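Local structure of aldehyde dehydrogenase (Staphylococcus aureus, 6K10) at residues 255-260 / 349-354; 190-195 / 215-220; 119-124 / 147-152; 250-255 / 399-404; 323-328 / 345-350. The protein oxidises the carotenoid aldehyde 4,4'-diaponeurosporen-4-al to 4,4'-diaponeurosporenoic acid in staphyloxanthin synthesis, an NAD-dependent aldehyde dehydrogenase reaction. The protein carries 1 engineered substitution. All coordinates share one frame; numbering follows the deposited sequence. Where two conformers were deposited one is given.

Contact 1: 255-260 / 349-354; sequences DYILVH and LPILTY
Tyr354 holds CG between its backbone N and carbonyl carbon (chi1 72°), which lays the ring against the neighbouring strand, while His260 turns CG anti to its backbone N (chi1 -170°) and presents the imidazole edge to that ring. The result is an offset T-shaped pair, planes at 89°, at one end of two adjacent parallel strands in the catalytic-domain sheet of the aldehyde dehydrogenase fold. His260 CA also lies over the Tyr354 ring, toward its rim, and Leu258 O meets the ring edge at CE2 (3.4 Å). His260 ND1 is hydrogen-bonded to Ser262 OG.

Four backbone hydrogen bonds join the strands in the alternating parallel pattern. Those from Leu352 N to Ile257 O and from Val259 N to Leu352 O are both 2.8 Å long and nearly straight, whereas the bond from Tyr354 N to Val259 O is longer (3.1 Å) and more bent. Leu258, Leu352 and Tyr354 face helix 357-365. On the reverse face, Val259 CG1 touches Ile351 CG2 at 3.6 Å beneath helix 264-279, and Ile257 CD1 reaches Leu349 CD2 at the same separation, the two side chains crossing aslant. Where the pairing gives out, Pro350 CD sits 3.3 Å from Asp255 O, a buried carbonyl oxygen with no polar partner in the model.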
# COMPACT_ATOMS: atom_id res chain seq x y z
N ASP A 255 8.80 25.20 1.29
CA ASP A 255 8.90 25.77 -0.05
C ASP A 255 8.55 27.26 -0.04
O ASP A 255 9.33 28.08 -0.53
CB ASP A 255 8.01 25.01 -1.03
CG ASP A 255 8.20 25.48 -2.46
OD1 ASP A 255 7.59 26.50 -2.86
OD2 ASP A 255 8.99 24.83 -3.19
N TYR A 256 7.40 27.61 0.53
CA TYR A 256 6.96 29.00 0.60
C TYR A 256 6.25 29.24 1.92
O TYR A 256 5.86 28.30 2.62
CB TYR A 256 6.06 29.36 -0.59
CG TYR A 256 4.76 28.58 -0.64
CD1 TYR A 256 4.69 27.36 -1.31
CD2 TYR A 256 3.60 29.06 -0.03
CE1 TYR A 256 3.51 26.64 -1.36
CE2 TYR A 256 2.42 28.35 -0.08
CZ TYR A 256 2.38 27.14 -0.75
OH TYR A 256 1.20 26.42 -0.80
N ILE A 257 6.07 30.52 2.25
CA ILE A 257 5.46 30.93 3.51
C ILE A 257 4.17 31.69 3.21
O ILE A 257 4.15 32.57 2.34
CB ILE A 257 6.43 31.80 4.34
CG1 ILE A 257 7.72 31.03 4.64
CG2 ILE A 257 5.75 32.28 5.63
CD1 ILE A 257 8.62 31.67 5.69
N LEU A 258 3.10 31.32 3.91
CA LEU A 258 1.87 32.10 4.00
C LEU A 258 1.84 32.66 5.41
O LEU A 258 1.63 31.92 6.37
CB LEU A 258 0.65 31.23 3.72
CG LEU A 258 0.40 30.78 2.28
CD1 LEU A 258 -0.58 29.63 2.27
CD2 LEU A 258 -0.12 31.93 1.42
N VAL A 259 2.09 33.97 5.54
CA VAL A 259 2.16 34.62 6.84
C VAL A 259 1.02 35.63 6.94
O VAL A 259 0.69 36.30 5.96
CB VAL A 259 3.53 35.30 7.07
CG1 VAL A 259 3.79 36.42 6.06
CG2 VAL A 259 3.64 35.84 8.50
N HIS A 260 0.41 35.72 8.12
CA HIS A 260 -0.63 36.71 8.32
C HIS A 260 -0.05 38.11 8.16
O HIS A 260 1.07 38.40 8.61
CB HIS A 260 -1.26 36.56 9.70
CG HIS A 260 -2.49 37.40 9.89
ND1 HIS A 260 -2.44 38.70 10.33
CD2 HIS A 260 -3.80 37.13 9.66
CE1 HIS A 260 -3.67 39.20 10.38
NE2 HIS A 260 -4.51 38.26 9.98
N LEU A 349 13.25 31.46 -0.46
CA LEU A 349 12.06 31.35 0.39
C LEU A 349 11.10 32.49 0.11
O LEU A 349 11.28 33.60 0.65
CB LEU A 349 12.46 31.32 1.86
CG LEU A 349 11.34 31.03 2.86
CD1 LEU A 349 10.72 29.66 2.59
CD2 LEU A 349 11.88 31.11 4.28
N PRO A 350 10.08 32.28 -0.72
CA PRO A 350 9.10 33.35 -0.97
C PRO A 350 8.12 33.47 0.18
O PRO A 350 7.73 32.48 0.81
CB PRO A 350 8.40 32.88 -2.25
CG PRO A 350 8.59 31.40 -2.28
CD PRO A 350 9.89 31.12 -1.59
N ILE A 351 7.70 34.70 0.45
CA ILE A 351 6.81 35.02 1.56
C ILE A 351 5.57 35.69 1.00
O ILE A 351 5.66 36.78 0.40
CB ILE A 351 7.51 35.91 2.60
CG1 ILE A 351 8.69 35.16 3.22
CG2 ILE A 351 6.53 36.35 3.68
CD1 ILE A 351 9.62 36.04 4.01
N LEU A 352 4.42 35.05 1.17
CA LEU A 352 3.13 35.58 0.75
C LEU A 352 2.28 35.88 1.97
O LEU A 352 2.37 35.20 2.99
CB LEU A 352 2.38 34.60 -0.16
CG LEU A 352 2.96 34.18 -1.51
CD1 LEU A 352 4.09 33.16 -1.37
CD2 LEU A 352 1.86 33.62 -2.41
N THR A 353 1.44 36.91 1.87
CA THR A 353 0.58 37.31 2.98
C THR A 353 -0.85 36.84 2.77
O THR A 353 -1.31 36.66 1.64
CB THR A 353 0.59 38.82 3.18
OG1 THR A 353 -0.02 39.46 2.05
CG2 THR A 353 1.99 39.31 3.31
N TYR A 354 -1.56 36.65 3.88
CA TYR A 354 -2.98 36.33 3.86
C TYR A 354 -3.66 37.11 4.98
O TYR A 354 -3.01 37.55 5.93
CB TYR A 354 -3.22 34.82 4.01
CG TYR A 354 -2.95 34.26 5.39
CD1 TYR A 354 -3.94 34.23 6.36
CD2 TYR A 354 -1.70 33.74 5.72
CE1 TYR A 354 -3.71 33.72 7.62
CE2 TYR A 354 -1.46 33.22 6.98
CZ TYR A 354 -2.46 33.21 7.92
OH TYR A 354 -2.24 32.70 9.18

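Contact 2: 190-195 / 215-220; sequences YVFFTG and TLEMGG
Tyr190 OH and Thr215 OG1 share a 2.7 Å hydrogen bond in which either hydroxyl could donate; the threonine oxygen lies in the plane of the phenol ring, at its edge. The backbone supplies the other polar links. Thr215 N donates to Val191 O and its carbonyl receives Phe193 N, each at 2.9 Å, so both are engaged. Glu217 is held likewise: its N donates to Phe193 O (2.8 Å), and its O accepts from Gly195 N (3.0 Å). This ladder closes the beta-alpha-beta unit of strand 190-194, helix 197-209 and strand 214-217 in the Rossmann-like domain.

Phe192 CE2 packs on Thr215 CG2 (3.7 Å), alongside and pointing the same way. Along that face, Thr194 OG1 lies beside Glu217 CB at 3.5 Å, and the glutamate chain bends at chi2 (-85°), carrying its carboxylate away from the neighbouring strand. On the opposite face, Phe193 CB meets Leu216 CD2, and Met218 CG comes to the edge of the Phe193 ring; Met218 also packs on Leu211 of the second subunit. With its peptide N and O both bonded to segment 190-195, Glu217, a predicted active-site residue, has a fixed backbone from which to extend its acid group.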
# COMPACT_ATOMS: atom_id res chain seq x y z
N TYR A 190 8.91 -5.52 -6.46
CA TYR A 190 8.54 -4.27 -5.83
C TYR A 190 9.46 -3.18 -6.36
O TYR A 190 10.63 -3.43 -6.66
CB TYR A 190 8.63 -4.35 -4.30
CG TYR A 190 7.76 -3.35 -3.59
CD1 TYR A 190 8.20 -2.05 -3.37
CD2 TYR A 190 6.49 -3.69 -3.15
CE1 TYR A 190 7.40 -1.12 -2.72
CE2 TYR A 190 5.68 -2.78 -2.51
CZ TYR A 190 6.14 -1.50 -2.29
OH TYR A 190 5.33 -0.59 -1.65
N VAL A 191 8.93 -1.96 -6.48
CA VAL A 191 9.71 -0.81 -6.91
C VAL A 191 9.55 0.30 -5.87
O VAL A 191 8.43 0.68 -5.53
CB VAL A 191 9.27 -0.31 -8.30
CG1 VAL A 191 9.98 0.99 -8.63
CG2 VAL A 191 9.56 -1.36 -9.35
N PHE A 192 10.68 0.80 -5.37
CA PHE A 192 10.71 1.90 -4.41
C PHE A 192 11.41 3.08 -5.07
O PHE A 192 12.56 2.95 -5.49
CB PHE A 192 11.43 1.48 -3.11
CG PHE A 192 11.34 2.50 -2.00
CD1 PHE A 192 12.07 3.69 -2.07
CD2 PHE A 192 10.53 2.28 -0.90
CE1 PHE A 192 11.98 4.62 -1.05
CE2 PHE A 192 10.45 3.22 0.11
CZ PHE A 192 11.18 4.39 0.04
N PHE A 193 10.72 4.22 -5.15
CA PHE A 193 11.22 5.38 -5.88
C PHE A 193 11.09 6.64 -5.04
O PHE A 193 10.01 6.92 -4.50
CB PHE A 193 10.48 5.55 -7.21
CG PHE A 193 10.73 6.89 -7.85
CD1 PHE A 193 11.83 7.08 -8.67
CD2 PHE A 193 9.87 7.95 -7.64
CE1 PHE A 193 12.07 8.30 -9.26
CE2 PHE A 193 10.10 9.18 -8.23
CZ PHE A 193 11.20 9.35 -9.04
N THR A 194 12.17 7.41 -4.95
CA THR A 194 12.16 8.77 -4.42
C THR A 194 12.72 9.69 -5.50
O THR A 194 13.80 9.43 -6.03
CB THR A 194 13.00 8.89 -3.14
OG1 THR A 194 12.51 7.98 -2.15
CG2 THR A 194 12.94 10.31 -2.58
N GLY A 195 11.98 10.74 -5.82
CA GLY A 195 12.45 11.69 -6.81
C GLY A 195 11.36 12.63 -7.27
O GLY A 195 10.40 12.91 -6.54
N THR A 215 6.16 1.98 -4.17
CA THR A 215 6.11 3.11 -3.26
C THR A 215 6.77 4.29 -3.97
O THR A 215 7.87 4.16 -4.50
CB THR A 215 6.82 2.80 -1.94
OG1 THR A 215 6.00 1.93 -1.15
CG2 THR A 215 7.08 4.08 -1.17
N LEU A 216 6.07 5.42 -3.99
CA LEU A 216 6.56 6.62 -4.66
C LEU A 216 6.65 7.75 -3.64
O LEU A 216 5.65 8.12 -3.02
CB LEU A 216 5.65 7.03 -5.82
CG LEU A 216 5.28 5.96 -6.85
CD1 LEU A 216 4.24 6.52 -7.82
CD2 LEU A 216 6.51 5.46 -7.61
N GLU A 217 7.86 8.30 -3.47
CA GLU A 217 8.11 9.47 -2.65
C GLU A 217 8.42 10.62 -3.59
O GLU A 217 9.52 10.67 -4.16
CB GLU A 217 9.27 9.23 -1.68
CG GLU A 217 9.04 8.12 -0.67
CD GLU A 217 8.29 8.58 0.57
OE1 GLU A 217 8.12 9.80 0.75
OE2 GLU A 217 7.88 7.71 1.38
N MET A 218 7.46 11.52 -3.79
CA MET A 218 7.67 12.56 -4.79
C MET A 218 7.69 13.95 -4.17
O MET A 218 8.29 14.15 -3.10
CB MET A 218 6.63 12.42 -5.90
CG MET A 218 6.83 11.11 -6.68
SD MET A 218 5.58 10.63 -7.90
CE MET A 218 4.10 10.53 -6.90
N GLY A 219 7.06 14.93 -4.82
CA GLY A 219 7.34 16.32 -4.50
C GLY A 219 6.08 17.17 -4.41
O GLY A 219 4.99 16.69 -4.10
N GLY A 220 6.27 18.45 -4.68
CA GLY A 220 5.27 19.47 -4.47
C GLY A 220 5.90 20.66 -3.81
O GLY A 220 7.13 20.75 -3.70

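Contact 3: 119-124 / 147-152; sequences APFNYP and SELTPN
A single water carries the polar link between Pro120, Pro124 and Ser147: it accepts from Ser147 N at 3.1 Å and lies 2.9 Å from both Pro120 O and Pro124 O, within hydrogen-bonding range of each. The direct approach of Ala119 O to Ser147 N has too poor an angle to count as a bond. Ser147 OG, anti to its own backbone N (chi1 174°), reaches Phe121 CB at 3.3 Å while accepting from Leu149 N at 3.1 Å, the bond that defines an ST turn. That turn follows strand 141-145 and leads into helix 151-164; segment 119-124 links strand 104-118 to helix 126-138. Both strands are parallel neighbours in the sheet of the Rossmann-like domain, so the contact joins two successive strand-to-helix loops at the same end of that sheet.

Van der Waals packing completes the junction. Phe121 CB rests on Leu149 CB at 3.9 Å, and farther out Phe121 CD2 meets Leu149 CD1. Thr150 occupies the N-cap position of helix 151-164, but its side chain makes no capping bond. Its methyl CG2 instead comes 3.4 Å from Phe121 O, a buried carbonyl oxygen without a polar partner in the model, and its OG1 touches Pro124 CB at 3.4 Å.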
# COMPACT_ATOMS: atom_id res chain seq x y z
N ALA A 119 17.11 6.13 -6.12
CA ALA A 119 17.37 7.22 -5.20
C ALA A 119 17.81 8.48 -5.93
O ALA A 119 18.56 8.39 -6.91
CB ALA A 119 18.44 6.83 -4.18
N PRO A 120 17.39 9.66 -5.47
CA PRO A 120 17.76 10.90 -6.15
C PRO A 120 19.06 11.50 -5.60
O PRO A 120 19.77 10.84 -4.84
CB PRO A 120 16.57 11.82 -5.86
CG PRO A 120 16.15 11.40 -4.49
CD PRO A 120 16.45 9.91 -4.36
N PHE A 121 19.36 12.74 -5.97
CA PHE A 121 20.65 13.35 -5.69
C PHE A 121 20.75 14.03 -4.33
O PHE A 121 21.87 14.26 -3.86
CB PHE A 121 21.00 14.38 -6.78
CG PHE A 121 20.19 15.66 -6.69
CD1 PHE A 121 20.55 16.68 -5.81
CD2 PHE A 121 19.08 15.86 -7.49
CE1 PHE A 121 19.82 17.84 -5.73
CE2 PHE A 121 18.35 17.03 -7.42
CZ PHE A 121 18.72 18.02 -6.53
N ASN A 122 19.62 14.41 -3.71
CA ASN A 122 19.69 15.39 -2.63
C ASN A 122 20.13 14.79 -1.30
O ASN A 122 20.90 15.43 -0.57
CB ASN A 122 18.34 16.11 -2.49
CG ASN A 122 17.18 15.17 -2.20
OD1 ASN A 122 17.09 14.09 -2.77
ND2 ASN A 122 16.29 15.60 -1.32
N TYR A 123 19.66 13.60 -0.95
CA TYR A 123 20.22 12.81 0.14
C TYR A 123 20.62 11.47 -0.46
O TYR A 123 19.99 10.44 -0.21
CB TYR A 123 19.24 12.66 1.31
CG TYR A 123 18.93 13.98 1.97
CD1 TYR A 123 17.98 14.84 1.44
CD2 TYR A 123 19.60 14.38 3.12
CE1 TYR A 123 17.69 16.05 2.03
CE2 TYR A 123 19.31 15.59 3.73
CZ TYR A 123 18.36 16.42 3.18
OH TYR A 123 18.07 17.63 3.77
N PRO A 124 21.68 11.47 -1.27
CA PRO A 124 21.93 10.33 -2.17
C PRO A 124 22.34 9.07 -1.45
O PRO A 124 22.24 7.98 -2.04
CB PRO A 124 23.04 10.85 -3.08
CG PRO A 124 23.77 11.85 -2.24
CD PRO A 124 22.74 12.49 -1.35
N SER A 147 21.57 8.13 -7.87
CA SER A 147 21.64 9.30 -8.73
C SER A 147 23.04 9.46 -9.31
O SER A 147 24.04 9.36 -8.59
CB SER A 147 21.26 10.56 -7.95
OG SER A 147 21.44 11.73 -8.73
N GLU A 148 23.11 9.72 -10.61
CA GLU A 148 24.38 10.04 -11.24
C GLU A 148 24.71 11.53 -11.20
O GLU A 148 25.80 11.92 -11.62
CB GLU A 148 24.40 9.55 -12.70
CG GLU A 148 23.48 10.31 -13.64
CD GLU A 148 23.80 10.02 -15.10
OE1 GLU A 148 23.18 10.64 -15.98
OE2 GLU A 148 24.68 9.17 -15.36
N LEU A 149 23.78 12.37 -10.71
CA LEU A 149 24.10 13.77 -10.48
C LEU A 149 25.06 13.96 -9.32
O LEU A 149 25.75 14.99 -9.26
CB LEU A 149 22.82 14.58 -10.22
CG LEU A 149 21.79 14.63 -11.35
CD1 LEU A 149 20.72 15.67 -11.05
CD2 LEU A 149 22.46 14.92 -12.68
N THR A 150 25.12 13.00 -8.41
CA THR A 150 26.15 12.96 -7.37
C THR A 150 27.04 11.75 -7.66
O THR A 150 26.90 10.71 -7.01
CB THR A 150 25.52 12.88 -5.98
OG1 THR A 150 24.55 11.82 -5.95
CG2 THR A 150 24.81 14.19 -5.66
N PRO A 151 27.96 11.87 -8.62
CA PRO A 151 28.65 10.67 -9.11
C PRO A 151 29.68 10.10 -8.14
O PRO A 151 29.93 8.89 -8.16
CB PRO A 151 29.32 11.16 -10.41
CG PRO A 151 29.55 12.61 -10.17
CD PRO A 151 28.41 13.09 -9.31
N ASN A 152 30.29 10.94 -7.30
CA ASN A 152 31.23 10.41 -6.32
C ASN A 152 30.50 9.60 -5.25
O ASN A 152 30.98 8.55 -4.82
CB ASN A 152 32.04 11.54 -5.70
CG ASN A 152 33.01 12.17 -6.68
OD1 ASN A 152 33.99 11.55 -7.08
ND2 ASN A 152 32.72 13.40 -7.09
O HOH W 1 21.57 8.52 -4.79

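Contact 4: 250-255 / 399-404; sequences TSVAPD and DTLMHL. Engineered in segment 250-255: Ser251 (natural residue Cys).
Val252 points its side chain at segment 399-404 and can be followed outward from CB, which stands 4.4 Å from His403 CE1, obliquely to the imidazole. CG1, anti to the carbonyl carbon (chi1 -58°), comes to 4.1 Å from Leu404 CD1. CG2, lodged between the backbone N and the carbonyl carbon, makes the closer contacts: Leu401 CD1 at 3.5 Å, arriving at about a right angle, and Leu404 CD2 at 3.8 Å, met tip to tip. Leu404 in turn lays its CD1 over one face of the His403 ring, toward the rim, so Val252, Leu401 and Leu404 form an apolar cluster bordered by that ring, with Phe411 and Leu371 also packing on Val252.

Val252 belongs to a type I beta turn, Thr250 to Ala253, in the loop that precedes strand 256-260 and carries a predicted active-site position. Ser251 in this turn is an engineered replacement of the natural cysteine at that position. The partner segment ends in a short 3-10 turn, 402-404, whose Met402 and His403 pack on Ile438 of the second subunit.

On either side of Val252 the contacts are thinner. Thr250 CG2 approaches Leu401 CD1 at 4.2 Å, while its hydroxyl bonds to Tyr123. Thr400, whose OG1 is hydrogen-bonded to Arg238 O, offers its CG2 to Pro254 CG at 4.0 Å, the two side chains crossing nearly perpendicularly.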
# COMPACT_ATOMS: atom_id res chain seq x y z
N THR A 250 15.56 19.67 -0.31
CA THR A 250 14.84 18.73 0.54
C THR A 250 13.38 18.71 0.13
O THR A 250 12.77 19.76 -0.08
CB THR A 250 14.98 19.09 2.02
OG1 THR A 250 16.36 19.30 2.34
CG2 THR A 250 14.42 17.99 2.90
N SER A 251 12.81 17.51 0.04
CA SER A 251 11.42 17.39 -0.38
C SER A 251 10.45 17.91 0.68
O SER A 251 9.33 18.29 0.34
CB SER A 251 11.10 15.94 -0.74
OG SER A 251 11.25 15.09 0.39
N VAL A 252 10.86 17.94 1.94
CA VAL A 252 10.03 18.46 3.01
C VAL A 252 10.55 19.81 3.51
O VAL A 252 10.15 20.27 4.58
CB VAL A 252 9.89 17.45 4.16
CG1 VAL A 252 9.30 16.14 3.64
CG2 VAL A 252 11.23 17.20 4.81
N ALA A 253 11.44 20.44 2.75
CA ALA A 253 11.86 21.79 3.09
C ALA A 253 10.69 22.75 2.92
O ALA A 253 9.87 22.60 2.01
CB ALA A 253 13.02 22.23 2.21
N PRO A 254 10.58 23.75 3.79
CA PRO A 254 9.63 24.85 3.53
C PRO A 254 9.82 25.39 2.13
O PRO A 254 10.87 25.94 1.79
CB PRO A 254 10.00 25.88 4.60
CG PRO A 254 10.48 25.04 5.74
CD PRO A 254 11.26 23.91 5.09
N ASP A 255 8.80 25.20 1.29
CA ASP A 255 8.90 25.77 -0.05
C ASP A 255 8.55 27.26 -0.04
O ASP A 255 9.33 28.08 -0.53
CB ASP A 255 8.01 25.01 -1.03
CG ASP A 255 8.20 25.48 -2.46
OD1 ASP A 255 7.59 26.50 -2.86
OD2 ASP A 255 8.99 24.83 -3.19
N ASP A 399 7.26 23.53 14.18
CA ASP A 399 8.57 22.99 13.81
C ASP A 399 8.56 22.74 12.31
O ASP A 399 7.52 22.86 11.65
CB ASP A 399 8.90 21.70 14.57
CG ASP A 399 10.39 21.49 14.76
OD1 ASP A 399 11.18 22.33 14.28
OD2 ASP A 399 10.77 20.48 15.38
N THR A 400 9.73 22.42 11.76
CA THR A 400 9.83 21.94 10.39
C THR A 400 10.82 20.78 10.33
O THR A 400 11.72 20.68 11.16
CB THR A 400 10.27 23.04 9.39
OG1 THR A 400 11.66 23.34 9.56
CG2 THR A 400 9.44 24.31 9.54
N LEU A 401 10.59 19.89 9.36
CA LEU A 401 11.51 18.83 8.97
C LEU A 401 11.59 17.67 9.97
O LEU A 401 11.70 16.51 9.56
CB LEU A 401 12.91 19.40 8.71
CG LEU A 401 14.06 18.44 8.41
CD1 LEU A 401 13.91 17.81 7.04
CD2 LEU A 401 15.39 19.16 8.52
N MET A 402 11.53 17.96 11.27
CA MET A 402 11.88 16.96 12.29
C MET A 402 10.87 15.82 12.40
O MET A 402 11.17 14.84 13.11
CB MET A 402 12.05 17.63 13.65
CG MET A 402 13.26 18.54 13.75
SD MET A 402 14.77 17.78 13.13
CE MET A 402 15.15 16.61 14.43
N HIS A 403 9.71 15.89 11.75
CA HIS A 403 8.80 14.75 11.81
C HIS A 403 9.36 13.53 11.08
O HIS A 403 8.87 12.42 11.28
CB HIS A 403 7.42 15.12 11.25
CG HIS A 403 7.42 15.51 9.81
ND1 HIS A 403 8.11 16.59 9.32
CD2 HIS A 403 6.78 14.96 8.74
CE1 HIS A 403 7.91 16.70 8.02
NE2 HIS A 403 7.11 15.72 7.64
N LEU A 404 10.39 13.72 10.25
CA LEU A 404 11.10 12.61 9.62
C LEU A 404 12.08 11.94 10.58
O LEU A 404 12.53 10.82 10.29
CB LEU A 404 11.87 13.10 8.39
CG LEU A 404 11.14 13.18 7.04
CD1 LEU A 404 9.95 14.11 7.11
CD2 LEU A 404 12.11 13.63 5.95

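Contact 5: 323-328 / 345-350; sequences RYIEPT and FGPILP
Thr328 pairs with segment 345-350 through both of its peptide groups, its N donating to Pro347 O (2.9 Å) and its O accepting from Leu349 N (2.8 Å), the two bonds of a parallel bridge centred on Ile348. Ile348 CA adds a CH···O contact to Thr328 O at 3.5 Å, and Leu349 CB sits close to the same oxygen.

The side chain of Thr328 turns back along its own segment. OG1 lies anti to the carbonyl carbon (chi1 -56°), from where it donates to Glu326 O at 2.8 Å, standing well above that carbonyl's plane; Gly316 N donates to the same OG1, which is therefore bonded on two counts. The bridge marks the start of strand 348-354, which lies between strands 324-330 and 256-260 in the catalytic-domain sheet. At the other end of segment 323-328, Arg323 and Tyr324 form a G1 beta bulge against strand 318-319.

Between bulge and bridge the contact is mainly van der Waals packing. Pro347 directs its ring at Ile325, crossing the isoleucine at about a right angle, so that CG meets Ile325 CG2 at 3.7 Å and Ile325 O at 3.6 Å. Helix 295-307 covers Ile325 through Tyr298, Leu301 and Thr302, while from helix 232-244 Phe244 packs on both Pro347 and Pro327 and Lys243 NZ hydrogen-bonds to Gly346 O and Ile348 O, the two carbonyls that flank Pro347.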
# COMPACT_ATOMS: atom_id res chain seq x y z
N ARG A 323 29.01 26.71 -7.30
CA ARG A 323 27.59 26.34 -7.33
C ARG A 323 26.90 26.83 -6.06
O ARG A 323 26.11 26.12 -5.43
CB ARG A 323 27.41 24.83 -7.53
CG ARG A 323 28.12 24.32 -8.78
CD ARG A 323 27.64 22.94 -9.19
NE ARG A 323 27.69 21.97 -8.10
CZ ARG A 323 28.71 21.15 -7.87
NH1 ARG A 323 28.67 20.30 -6.86
NH2 ARG A 323 29.77 21.17 -8.67
N TYR A 324 27.20 28.07 -5.69
CA TYR A 324 26.75 28.67 -4.45
C TYR A 324 25.56 29.58 -4.70
O TYR A 324 25.57 30.38 -5.64
CB TYR A 324 27.88 29.47 -3.80
CG TYR A 324 27.42 30.41 -2.71
CD1 TYR A 324 27.04 29.92 -1.46
CD2 TYR A 324 27.37 31.78 -2.92
CE1 TYR A 324 26.62 30.78 -0.46
CE2 TYR A 324 26.95 32.64 -1.92
CZ TYR A 324 26.58 32.13 -0.69
OH TYR A 324 26.16 32.98 0.31
N ILE A 325 24.55 29.47 -3.84
CA ILE A 325 23.42 30.39 -3.84
C ILE A 325 23.14 30.77 -2.39
O ILE A 325 22.91 29.90 -1.55
CB ILE A 325 22.17 29.80 -4.51
CG1 ILE A 325 22.47 29.54 -5.98
CG2 ILE A 325 20.99 30.74 -4.35
CD1 ILE A 325 21.28 29.10 -6.77
N GLU A 326 23.16 32.07 -2.11
CA GLU A 326 22.95 32.58 -0.77
C GLU A 326 21.51 32.34 -0.33
O GLU A 326 20.59 32.37 -1.15
CB GLU A 326 23.28 34.07 -0.73
CG GLU A 326 23.29 34.70 0.64
CD GLU A 326 23.52 36.20 0.59
OE1 GLU A 326 23.88 36.78 1.63
OE2 GLU A 326 23.35 36.78 -0.50
N PRO A 327 21.28 32.10 0.96
CA PRO A 327 19.90 32.10 1.48
C PRO A 327 19.19 33.39 1.11
O PRO A 327 19.69 34.49 1.37
CB PRO A 327 20.10 31.97 2.99
CG PRO A 327 21.35 31.17 3.11
CD PRO A 327 22.24 31.63 1.98
N THR A 328 18.02 33.25 0.48
CA THR A 328 17.33 34.38 -0.12
C THR A 328 15.88 34.39 0.32
O THR A 328 15.19 33.37 0.25
CB THR A 328 17.41 34.31 -1.64
OG1 THR A 328 18.79 34.26 -2.05
CG2 THR A 328 16.75 35.53 -2.27
N PHE A 345 13.19 23.66 -4.43
CA PHE A 345 14.29 22.73 -4.17
C PHE A 345 15.62 23.47 -4.10
O PHE A 345 16.63 23.08 -4.70
CB PHE A 345 14.33 21.62 -5.23
CG PHE A 345 14.51 20.24 -4.66
CD1 PHE A 345 13.48 19.61 -3.99
CD2 PHE A 345 15.71 19.57 -4.81
CE1 PHE A 345 13.64 18.34 -3.47
CE2 PHE A 345 15.88 18.30 -4.29
CZ PHE A 345 14.85 17.68 -3.62
N GLY A 346 15.61 24.58 -3.37
CA GLY A 346 16.77 25.44 -3.24
C GLY A 346 16.56 26.48 -2.17
O GLY A 346 15.49 26.58 -1.56
N PRO A 347 17.59 27.31 -1.92
CA PRO A 347 17.57 28.25 -0.79
C PRO A 347 16.90 29.59 -1.11
O PRO A 347 17.41 30.66 -0.76
CB PRO A 347 19.05 28.43 -0.48
CG PRO A 347 19.70 28.33 -1.83
CD PRO A 347 18.87 27.36 -2.65
N ILE A 348 15.76 29.53 -1.79
CA ILE A 348 14.92 30.70 -2.04
C ILE A 348 13.61 30.49 -1.30
O ILE A 348 12.95 29.47 -1.48
CB ILE A 348 14.68 30.90 -3.55
CG1 ILE A 348 16.00 30.96 -4.31
CG2 ILE A 348 13.88 32.17 -3.77
CD1 ILE A 348 15.84 31.08 -5.81
N LEU A 349 13.25 31.46 -0.46
CA LEU A 349 12.06 31.35 0.39
C LEU A 349 11.10 32.49 0.11
O LEU A 349 11.28 33.60 0.65
CB LEU A 349 12.46 31.32 1.86
CG LEU A 349 11.34 31.03 2.86
CD1 LEU A 349 10.72 29.66 2.59
CD2 LEU A 349 11.88 31.11 4.28
N PRO A 350 10.08 32.28 -0.72
CA PRO A 350 9.10 33.35 -0.97
C PRO A 350 8.12 33.47 0.18
O PRO A 350 7.73 32.48 0.81
CB PRO A 350 8.40 32.88 -2.25
CG PRO A 350 8.59 31.40 -2.28
CD PRO A 350 9.89 31.12 -1.59

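Overall arrangement
Contacts 1, 2, 4 and 5 are buried, whereas contact 3 is only partly so. Contacts 1 and 5 share Leu349 and Pro350 and lie on two sides of strand 348-354 in one sheet; contact 2 pairs strands of the other sheet, about 27 Å from contact 1 between centres. These three rely on parallel backbone bonding, while contact 3 combines a bridging water with side-chain packing and contact 4 is held by apolar side chains. The loops meet near the predicted active-site positions: Tyr123 OH of contact 3 probably bonds Thr250 OG1 of contact 4, Met218 O of contact 2 lies against CB of engineered Ser251, and Phe345 of contact 5 touches contacts 3 and 4.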